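Local coordinates for protein disulfide isomerase (Salmonella enterica subsp. enterica serovar Typhimurium, PDB 3L9U) that takes part in disulfide-bond formation as a thiol-disulfide oxidoreductase of the DsbA type, probably passing its own redox-active disulfide on to other proteins, at residues Y38-D41 against K42-G46; M190-L193 against V194-L197; K71-S74 against E75-V79. All coordinates share one frame; numbering follows the deposited sequence.

Contact 1 (Y38-D41 against K42-G46); sequences YKYD and KAVTG
With CG of Tyr-38 trans to its main-chain nitrogen (chi1 -173°) and the chain of Lys-42 folded at chi3 (-74°), these two side chains, one turn apart, meet as phenol ring and aliphatic stem. They ride on helix 35-43, at the start of which the thioredoxin fold places the redox-active Cys-34–Cys-37 disulfide. Lys-42 CD comes 3.5 Å from Tyr-38 CE1, and Lys-42 CE lies over one face of the ring, off-centre, near the ring's margin. The ammonium follows the same side in a cation-pi contact, Lys-42 NZ being 4.5 Å from the centroid of the Tyr-38 ring. The phenol hydroxyl of Tyr-38 is held by Asp-111, and its ring stacks on Tyr-106. Further along, Tyr-40 and Val-44 run alongside each other in the same direction, Tyr-40 CD2 reaching Val-44 CB at 3.6 Å. The buried carboxylate of Asp-41 forms salt bridges to Lys-28 and Lys-102 and a hydrogen bond with Tyr-106, close to the CxxC pair without touching it. The run then passes into helix 45-52. Tyr-40 O marks the change by accepting from Val-44 N at 2.8 Å and, on the other face of its carbonyl plane, from Thr-45 N at 2.9 Å (168° at the hydrogen). Beside this junction a water bridges the backbone, donating to Asp-41 O at 2.8 Å and accepting from Gly-46 N at 2.9 Å.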
ATOM      1  N   TYR A  38      -0.954  -9.457  -2.439  1.00 10.31           N
ATOM      2  CA  TYR A  38      -2.284  -9.842  -2.897  1.00 10.97           C
ATOM      3  C   TYR A  38      -2.991 -10.662  -1.804  1.00 10.82           C
ATOM      4  O   TYR A  38      -4.122 -10.354  -1.411  1.00 11.63           O
ATOM      5  CB  TYR A  38      -2.141 -10.675  -4.176  1.00 10.99           C
ATOM      6  CG  TYR A  38      -3.417 -11.034  -4.917  1.00 11.26           C
ATOM      7  CD1 TYR A  38      -4.624 -10.380  -4.662  1.00 11.54           C
ATOM      8  CD2 TYR A  38      -3.404 -12.021  -5.901  1.00 11.04           C
ATOM      9  CE1 TYR A  38      -5.783 -10.718  -5.367  1.00 10.60           C
ATOM     10  CE2 TYR A  38      -4.549 -12.354  -6.605  1.00 11.83           C
ATOM     11  CZ  TYR A  38      -5.727 -11.694  -6.346  1.00 11.88           C
ATOM     12  OH  TYR A  38      -6.856 -12.030  -7.057  1.00 13.78           O
ATOM     13  N   LYS A  39      -2.318 -11.701  -1.311  1.00 10.87           N
ATOM     14  CA  LYS A  39      -2.878 -12.554  -0.264  1.00 10.82           C
ATOM     15  C   LYS A  39      -3.335 -11.748   0.953  1.00 12.19           C
ATOM     16  O   LYS A  39      -4.463 -11.903   1.450  1.00 12.79           O
ATOM     17  CB  LYS A  39      -1.831 -13.588   0.164  1.00 12.20           C
ATOM     18  CG  LYS A  39      -2.338 -14.639   1.136  1.00 14.11           C
ATOM     19  CD  LYS A  39      -1.195 -15.528   1.627  1.00 17.14           C
ATOM     20  CE  LYS A  39      -1.700 -16.643   2.540  1.00 22.26           C
ATOM     21  NZ  LYS A  39      -2.577 -17.622   1.827  1.00 25.57           N
ATOM     22  N   TYR A  40      -2.450 -10.899   1.452  1.00 11.61           N
ATOM     23  CA  TYR A  40      -2.782 -10.094   2.621  1.00 11.62           C
ATOM     24  C   TYR A  40      -3.861  -9.050   2.316  1.00 11.76           C
ATOM     25  O   TYR A  40      -4.705  -8.766   3.158  1.00 11.65           O
ATOM     26  CB  TYR A  40      -1.524  -9.445   3.221  1.00 12.55           C
ATOM     27  CG  TYR A  40      -0.803 -10.356   4.188  1.00 12.93           C
ATOM     28  CD1 TYR A  40      -0.013 -11.404   3.734  1.00 13.21           C
ATOM     29  CD2 TYR A  40      -0.929 -10.177   5.561  1.00 13.08           C
ATOM     30  CE1 TYR A  40       0.630 -12.254   4.619  1.00 13.39           C
ATOM     31  CE2 TYR A  40      -0.299 -11.017   6.451  1.00 13.70           C
ATOM     32  CZ  TYR A  40       0.487 -12.052   5.975  1.00 13.96           C
ATOM     33  OH  TYR A  40       1.121 -12.884   6.868  1.00 16.46           O
ATOM     34  N   ASP A  41      -3.835  -8.475   1.114  1.00 11.57           N
ATOM     35  CA  ASP A  41      -4.855  -7.491   0.743  1.00 11.24           C
ATOM     36  C   ASP A  41      -6.253  -8.122   0.697  1.00 12.20           C
ATOM     37  O   ASP A  41      -7.248  -7.477   1.033  1.00 12.49           O
ATOM     38  CB  ASP A  41      -4.505  -6.817  -0.597  1.00 10.98           C
ATOM     39  CG  ASP A  41      -4.253  -5.325  -0.458  1.00 13.62           C
ATOM     40  OD1 ASP A  41      -5.114  -4.636   0.139  1.00 16.24           O
ATOM     41  OD2 ASP A  41      -3.205  -4.840  -0.956  1.00 12.57           O
ATOM     42  N   LYS A  42      -6.334  -9.376   0.263  1.00 11.98           N
ATOM     43  CA  LYS A  42      -7.629 -10.049   0.191  1.00 13.03           C
ATOM     44  C   LYS A  42      -8.235 -10.323   1.561  1.00 13.91           C
ATOM     45  O   LYS A  42      -9.451 -10.268   1.718  1.00 15.66           O
ATOM     46  CB  LYS A  42      -7.537 -11.365  -0.591  1.00 14.14           C
ATOM     47  CG  LYS A  42      -7.378 -11.166  -2.092  1.00 16.05           C
ATOM     48  CD  LYS A  42      -7.533 -12.473  -2.852  1.00 21.15           C
ATOM     49  CE  LYS A  42      -6.317 -13.381  -2.699  1.00 22.50           C
ATOM     50  NZ  LYS A  42      -6.521 -14.715  -3.349  1.00 22.68           N
ATOM     51  N   ALA A  43      -7.393 -10.617   2.548  1.00 12.08           N
ATOM     52  CA  ALA A  43      -7.870 -11.228   3.792  1.00 12.69           C
ATOM     53  C   ALA A  43      -7.545 -10.484   5.092  1.00 12.94           C
ATOM     54  O   ALA A  43      -8.323 -10.540   6.050  1.00 14.30           O
ATOM     55  CB  ALA A  43      -7.371 -12.660   3.885  1.00 14.46           C
ATOM     56  N   VAL A  44      -6.400  -9.802   5.133  1.00 12.27           N
ATOM     57  CA  VAL A  44      -5.853  -9.311   6.397  1.00 12.59           C
ATOM     58  C   VAL A  44      -5.861  -7.784   6.517  1.00 11.38           C
ATOM     59  O   VAL A  44      -6.229  -7.231   7.564  1.00 12.40           O
ATOM     60  CB  VAL A  44      -4.395  -9.816   6.597  1.00 11.86           C
ATOM     61  CG1 VAL A  44      -3.761  -9.197   7.846  1.00 13.05           C
ATOM     62  CG2 VAL A  44      -4.349 -11.354   6.650  1.00 13.72           C
ATOM     63  N   THR A  45      -5.452  -7.100   5.451  1.00 10.98           N
ATOM     64  CA  THR A  45      -5.263  -5.653   5.515  1.00  9.94           C
ATOM     65  C   THR A  45      -6.528  -4.895   5.912  1.00 11.74           C
ATOM     66  O   THR A  45      -6.482  -3.992   6.743  1.00 13.31           O
ATOM     67  CB  THR A  45      -4.691  -5.129   4.189  1.00  9.63           C
ATOM     68  OG1 THR A  45      -3.443  -5.790   3.950  1.00 12.12           O
ATOM     69  CG2 THR A  45      -4.463  -3.616   4.235  1.00 12.01           C
ATOM     70  N   GLY A  46      -7.656  -5.269   5.323  1.00 12.45           N
ATOM     71  CA  GLY A  46      -8.909  -4.599   5.616  1.00 12.40           C
ATOM     72  C   GLY A  46      -9.365  -4.745   7.057  1.00 12.56           C
ATOM     73  O   GLY A  46      -9.600  -3.750   7.749  1.00 13.24           O
TER
HETATM   74  O   HOH W   1      -8.523  -7.341   3.531  1.00 17.92           O

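Contact 2 (M190-L193 against V194-L197); sequences MAEL and VREL
Leu-193 and Leu-197 cross at a slant on the buried side of helix 187-198, their branches meeting methyl to methyl with Leu-193 CD1 3.8 Å from Leu-197 CD1. The two first torsions differ: Leu-193 puts CG opposite its own nitrogen (chi1 172°), whereas Leu-197 puts CG beside its nitrogen (chi1 -66°), which brings the later side chain back over the preceding turn. There Leu-197 CG also rests 3.2 Å from Leu-193 O. On another side of the helix Glu-192 doubles back at chi2 and lays its carboxylate across the stem of Arg-195, Glu-192 OE2 lying 3.6 Å from Arg-195 CD. The carboxylate and guanidinium planes are inclined by 38°. Glu-192 OE2 stands well out of the guanidinium plane, 4.3 Å from Arg-195 NE, so any attraction is probably that of nearby opposite charges, with no N-H directed at the oxygen. The guanidinium makes its salt bridge instead through NH1 to Asp-54, while the carboxylate of Glu-196 receives the backbone N-H groups of Ala-5 and Phe-6. The main chain is regular helix, each N-H bonding four residues back, as Val-194 N does to Met-190 O at 2.8 Å. Met-190, Val-194 and Leu-197 press on strand 170-173, and both leucines and Val-194 on strand 177-179: this is the C-terminal helix of a thioredoxin fold, lying against the sheet beside helix 45-52.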
ATOM      1  N   MET A 190      -2.482  -9.083  15.209  1.00 10.89           N
ATOM      2  CA  MET A 190      -1.849  -7.988  14.491  1.00  9.89           C
ATOM      3  C   MET A 190      -2.481  -6.650  14.835  1.00 10.73           C
ATOM      4  O   MET A 190      -1.789  -5.637  14.968  1.00 11.35           O
ATOM      5  CB  MET A 190      -1.929  -8.220  12.985  1.00 10.07           C
ATOM      6  CG  MET A 190      -1.111  -7.230  12.196  1.00 10.93           C
ATOM      7  SD  MET A 190      -1.379  -7.423  10.437  1.00 12.09           S
ATOM      8  CE  MET A 190      -0.373  -6.075   9.812  1.00 12.44           C
ATOM      9  N   ALA A 191      -3.801  -6.628  14.965  1.00 11.41           N
ATOM     10  CA  ALA A 191      -4.467  -5.379  15.318  1.00 11.88           C
ATOM     11  C   ALA A 191      -3.979  -4.862  16.671  1.00 11.46           C
ATOM     12  O   ALA A 191      -3.715  -3.664  16.829  1.00 11.99           O
ATOM     13  CB  ALA A 191      -5.988  -5.546  15.311  1.00 12.74           C
ATOM     14  N   GLU A 192      -3.846  -5.757  17.647  1.00 10.84           N
ATOM     15  CA  GLU A 192      -3.329  -5.344  18.954  1.00 11.72           C
ATOM     16  C   GLU A 192      -1.859  -4.933  18.887  1.00 12.16           C
ATOM     17  O   GLU A 192      -1.431  -4.016  19.586  1.00 13.62           O
ATOM     18  CB  GLU A 192      -3.555  -6.437  19.999  1.00 14.40           C
ATOM     19  CG  GLU A 192      -5.009  -6.589  20.364  1.00 18.61           C
ATOM     20  CD  GLU A 192      -5.629  -5.289  20.851  1.00 23.90           C
ATOM     21  OE1 GLU A 192      -4.978  -4.576  21.651  1.00 22.64           O
ATOM     22  OE2 GLU A 192      -6.771  -4.984  20.433  1.00 28.43           O
ATOM     23  N   LEU A 193      -1.089  -5.606  18.039  1.00 11.90           N
ATOM     24  CA  LEU A 193       0.303  -5.225  17.808  1.00 10.27           C
ATOM     25  C   LEU A 193       0.377  -3.794  17.275  1.00 10.85           C
ATOM     26  O   LEU A 193       1.150  -2.965  17.771  1.00 11.86           O
ATOM     27  CB  LEU A 193       0.963  -6.203  16.836  1.00 11.96           C
ATOM     28  CG  LEU A 193       2.365  -5.845  16.341  1.00 12.81           C
ATOM     29  CD1 LEU A 193       3.342  -5.608  17.506  1.00 13.39           C
ATOM     30  CD2 LEU A 193       2.871  -6.930  15.399  1.00 12.68           C
ATOM     31  N   VAL A 194      -0.427  -3.504  16.258  1.00  9.86           N
ATOM     32  CA  VAL A 194      -0.490  -2.141  15.729  1.00 10.29           C
ATOM     33  C   VAL A 194      -0.884  -1.125  16.812  1.00 11.74           C
ATOM     34  O   VAL A 194      -0.273  -0.062  16.911  1.00 11.87           O
ATOM     35  CB  VAL A 194      -1.446  -2.039  14.514  1.00  8.37           C
ATOM     36  CG1 VAL A 194      -1.695  -0.572  14.124  1.00  9.79           C
ATOM     37  CG2 VAL A 194      -0.879  -2.860  13.336  1.00  8.12           C
ATOM     38  N   ARG A 195      -1.892  -1.448  17.626  1.00 11.03           N
ATOM     39  CA  ARG A 195      -2.334  -0.519  18.669  1.00 12.46           C
ATOM     40  C   ARG A 195      -1.237  -0.278  19.700  1.00 13.62           C
ATOM     41  O   ARG A 195      -1.034   0.846  20.159  1.00 14.85           O
ATOM     42  CB  ARG A 195      -3.604  -1.025  19.352  1.00 15.36           C
ATOM     43  CG  ARG A 195      -4.767  -1.234  18.398  1.00 20.21           C
ATOM     44  CD  ARG A 195      -5.998  -1.760  19.118  1.00 23.58           C
ATOM     45  NE  ARG A 195      -6.590  -0.729  19.957  1.00 24.71           N
ATOM     46  CZ  ARG A 195      -7.457   0.182  19.528  1.00 25.83           C
ATOM     47  NH1 ARG A 195      -7.850   0.194  18.258  1.00 23.31           N
ATOM     48  NH2 ARG A 195      -7.934   1.084  20.374  1.00 29.46           N
ATOM     49  N   GLU A 196      -0.525  -1.338  20.058  1.00 12.96           N
ATOM     50  CA  GLU A 196       0.589  -1.232  20.997  1.00 14.15           C
ATOM     51  C   GLU A 196       1.698  -0.337  20.438  1.00 12.93           C
ATOM     52  O   GLU A 196       2.240   0.528  21.140  1.00 15.89           O
ATOM     53  CB  GLU A 196       1.131  -2.633  21.292  1.00 15.33           C
ATOM     54  CG  GLU A 196       2.293  -2.690  22.269  1.00 17.20           C
ATOM     55  CD  GLU A 196       2.480  -4.087  22.841  1.00 17.74           C
ATOM     56  OE1 GLU A 196       1.513  -4.622  23.428  1.00 18.70           O
ATOM     57  OE2 GLU A 196       3.588  -4.654  22.703  1.00 18.71           O
ATOM     58  N   LEU A 197       2.038  -0.537  19.170  1.00 12.47           N
ATOM     59  CA  LEU A 197       3.101   0.244  18.549  1.00 10.78           C
ATOM     60  C   LEU A 197       2.687   1.701  18.383  1.00 12.48           C
ATOM     61  O   LEU A 197       3.510   2.613  18.511  1.00 14.14           O
ATOM     62  CB  LEU A 197       3.463  -0.349  17.186  1.00 11.88           C
ATOM     63  CG  LEU A 197       4.091  -1.745  17.245  1.00 12.50           C
ATOM     64  CD1 LEU A 197       4.309  -2.311  15.848  1.00 13.03           C
ATOM     65  CD2 LEU A 197       5.401  -1.712  18.042  1.00 14.07           C
TER

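Contact 3 (K71-S74 against E75-V79); sequences KQAS and EVFAV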
ATOM      1  N   LYS A  71       6.467   2.008 -11.465  1.00 17.23           N
ATOM      2  CA  LYS A  71       6.213   3.441 -11.386  1.00 18.56           C
ATOM      3  C   LYS A  71       4.870   3.817 -12.000  1.00 17.62           C
ATOM      4  O   LYS A  71       4.186   4.706 -11.495  1.00 17.75           O
ATOM      5  CB  LYS A  71       7.348   4.257 -12.004  1.00 23.01           C
ATOM      6  CG  LYS A  71       7.178   5.773 -11.849  1.00 27.35           C
ATOM      7  CD  LYS A  71       7.232   6.225 -10.395  1.00 31.61           C
ATOM      8  CE  LYS A  71       7.035   7.734 -10.273  1.00 35.22           C
ATOM      9  NZ  LYS A  71       8.137   8.502 -10.917  1.00 37.27           N
ATOM     10  N   GLN A  72       4.484   3.145 -13.083  1.00 17.44           N
ATOM     11  CA  GLN A  72       3.175   3.404 -13.679  1.00 16.48           C
ATOM     12  C   GLN A  72       2.065   3.096 -12.672  1.00 15.40           C
ATOM     13  O   GLN A  72       1.105   3.858 -12.533  1.00 16.55           O
ATOM     14  CB  GLN A  72       2.962   2.585 -14.959  1.00 16.82           C
ATOM     15  CG  GLN A  72       3.752   3.073 -16.163  1.00 17.62           C
ATOM     16  CD  GLN A  72       5.175   2.556 -16.185  1.00 18.77           C
ATOM     17  OE1 GLN A  72       5.589   1.813 -15.302  1.00 19.57           O
ATOM     18  NE2 GLN A  72       5.930   2.941 -17.208  1.00 19.81           N
ATOM     19  N   ALA A  73       2.194   1.966 -11.980  1.00 13.42           N
ATOM     20  CA  ALA A  73       1.227   1.601 -10.956  1.00 12.35           C
ATOM     21  C   ALA A  73       1.206   2.645  -9.843  1.00 13.57           C
ATOM     22  O   ALA A  73       0.137   3.047  -9.380  1.00 15.08           O
ATOM     23  CB  ALA A  73       1.549   0.225 -10.389  1.00 13.16           C
ATOM     24  N   SER A  74       2.385   3.064  -9.397  1.00 12.13           N
ATOM     25  CA  SER A  74       2.461   4.080  -8.356  1.00 13.61           C
ATOM     26  C   SER A  74       1.731   5.355  -8.776  1.00 14.91           C
ATOM     27  O   SER A  74       1.005   5.962  -7.984  1.00 15.99           O
ATOM     28  CB  SER A  74       3.920   4.416  -8.013  1.00 13.64           C
ATOM     29  OG  SER A  74       4.540   3.362  -7.301  1.00 13.40           O
ATOM     30  N   GLU A  75       1.951   5.777 -10.016  1.00 16.00           N
ATOM     31  CA  GLU A  75       1.341   7.005 -10.508  1.00 16.76           C
ATOM     32  C   GLU A  75      -0.175   6.890 -10.481  1.00 17.61           C
ATOM     33  O   GLU A  75      -0.865   7.787  -9.999  1.00 18.00           O
ATOM     34  CB  GLU A  75       1.851   7.339 -11.915  1.00 18.59           C
ATOM     35  CG  GLU A  75       3.317   7.755 -11.912  1.00 21.44           C
ATOM     36  CD  GLU A  75       3.881   7.976 -13.298  1.00 24.78           C
ATOM     37  OE1 GLU A  75       3.347   7.390 -14.265  1.00 24.99           O
ATOM     38  OE2 GLU A  75       4.872   8.728 -13.413  1.00 26.34           O
ATOM     39  N   VAL A  76      -0.695   5.773 -10.984  1.00 16.66           N
ATOM     40  CA  VAL A  76      -2.132   5.560 -10.960  1.00 15.95           C
ATOM     41  C   VAL A  76      -2.660   5.488  -9.521  1.00 15.47           C
ATOM     42  O   VAL A  76      -3.657   6.125  -9.196  1.00 17.97           O
ATOM     43  CB  VAL A  76      -2.531   4.304 -11.753  1.00 15.94           C
ATOM     44  CG1 VAL A  76      -4.001   3.960 -11.511  1.00 17.95           C
ATOM     45  CG2 VAL A  76      -2.238   4.509 -13.243  1.00 16.97           C
ATOM     46  N   PHE A  77      -1.998   4.717  -8.664  1.00 14.19           N
ATOM     47  CA  PHE A  77      -2.437   4.601  -7.278  1.00 13.56           C
ATOM     48  C   PHE A  77      -2.442   5.963  -6.579  1.00 16.20           C
ATOM     49  O   PHE A  77      -3.376   6.290  -5.840  1.00 17.62           O
ATOM     50  CB  PHE A  77      -1.540   3.633  -6.492  1.00 12.70           C
ATOM     51  CG  PHE A  77      -1.753   2.170  -6.828  1.00 11.39           C
ATOM     52  CD1 PHE A  77      -3.008   1.674  -7.173  1.00 10.71           C
ATOM     53  CD2 PHE A  77      -0.692   1.284  -6.755  1.00 11.75           C
ATOM     54  CE1 PHE A  77      -3.183   0.317  -7.467  1.00 11.56           C
ATOM     55  CE2 PHE A  77      -0.860  -0.072  -7.033  1.00 10.11           C
ATOM     56  CZ  PHE A  77      -2.109  -0.556  -7.383  1.00  9.29           C
ATOM     57  N   ALA A  78      -1.393   6.754  -6.798  1.00 17.16           N
ATOM     58  CA  ALA A  78      -1.301   8.072  -6.164  1.00 17.87           C
ATOM     59  C   ALA A  78      -2.464   8.960  -6.606  1.00 18.59           C
ATOM     60  O   ALA A  78      -3.069   9.666  -5.799  1.00 19.21           O
ATOM     61  CB  ALA A  78       0.030   8.735  -6.481  1.00 19.07           C
ATOM     62  N   VAL A  79      -2.772   8.921  -7.895  1.00 19.30           N
ATOM     63  CA  VAL A  79      -3.899   9.673  -8.420  1.00 19.80           C
ATOM     64  C   VAL A  79      -5.219   9.193  -7.818  1.00 19.84           C
ATOM     65  O   VAL A  79      -6.044  10.004  -7.390  1.00 20.90           O
ATOM     66  CB  VAL A  79      -3.961   9.586  -9.953  1.00 19.40           C
ATOM     67  CG1 VAL A  79      -5.340   9.986 -10.462  1.00 21.22           C
ATOM     68  CG2 VAL A  79      -2.880  10.460 -10.573  1.00 19.83           C
TER
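Phe-77 and Ala-73 make the close-packed side of this helical turn. The benzyl group of Phe-77 lies against the preceding turn, with Phe-77 CG 3.3 Å from Ala-73 O and Phe-77 CE2 4.1 Å from the Ala-73 methyl CB. The same carbonyl is gripped from the backbone: Phe-77 N donates to Ala-73 O at 2.8 Å. Around the ring close His-62, Trp-105 and Phe-98, each edge-to-face, and Phe-30. Buried Ser-74 has its hydroxyl satisfied by His-62 ND1 and Gly-70 O. Helix 70-86 follows strand 57-62 and opens the helical insertion that DsbA-like proteins carry within the thioredoxin fold; Val-76 touches helices 122-133 and 137-143 here. On the partly exposed side the stem of Glu-75 is still close-packed, its CG 3.2 Å from Lys-71 O, and the looseness lies at the charged ends. Lys-71 and Glu-75 meet nearly perpendicular, the lysine kinked at chi2 (65°) and the glutamate stretched out past its CG. Their opposite charges probably attract, but at 4.1 Å from Lys-71 NZ to Glu-75 OE2 they are too far apart for a salt bridge. The nearest approach of the two side chains is by a methylene, Lys-71 CE to Glu-75 OE2 at 3.9 Å.

Contacts 1 and 2 adjoin within the thioredoxin part of the fold: their centres are about 17 Å apart, yet Val-44 CG1 packs on Met-190 SD at 3.9 Å. Tyr-40 and Met-190 both touch Ile-184, and Tyr-171 serves both contacts, bonding to Thr-45 and packing on Met-190. Contact 3 lies across the chain's centre from the other two, about 20 Å from contact 1 and 29 Å from contact 2 between centres. Helix 97-111 spans the gap to contact 1, touching Tyr-38 through Phe-103 and Ala-107 and Phe-77 through Phe-98 and Trp-105. Of the three, contact 1 directly follows the redox-active Cys-34–Cys-37 pair in sequence.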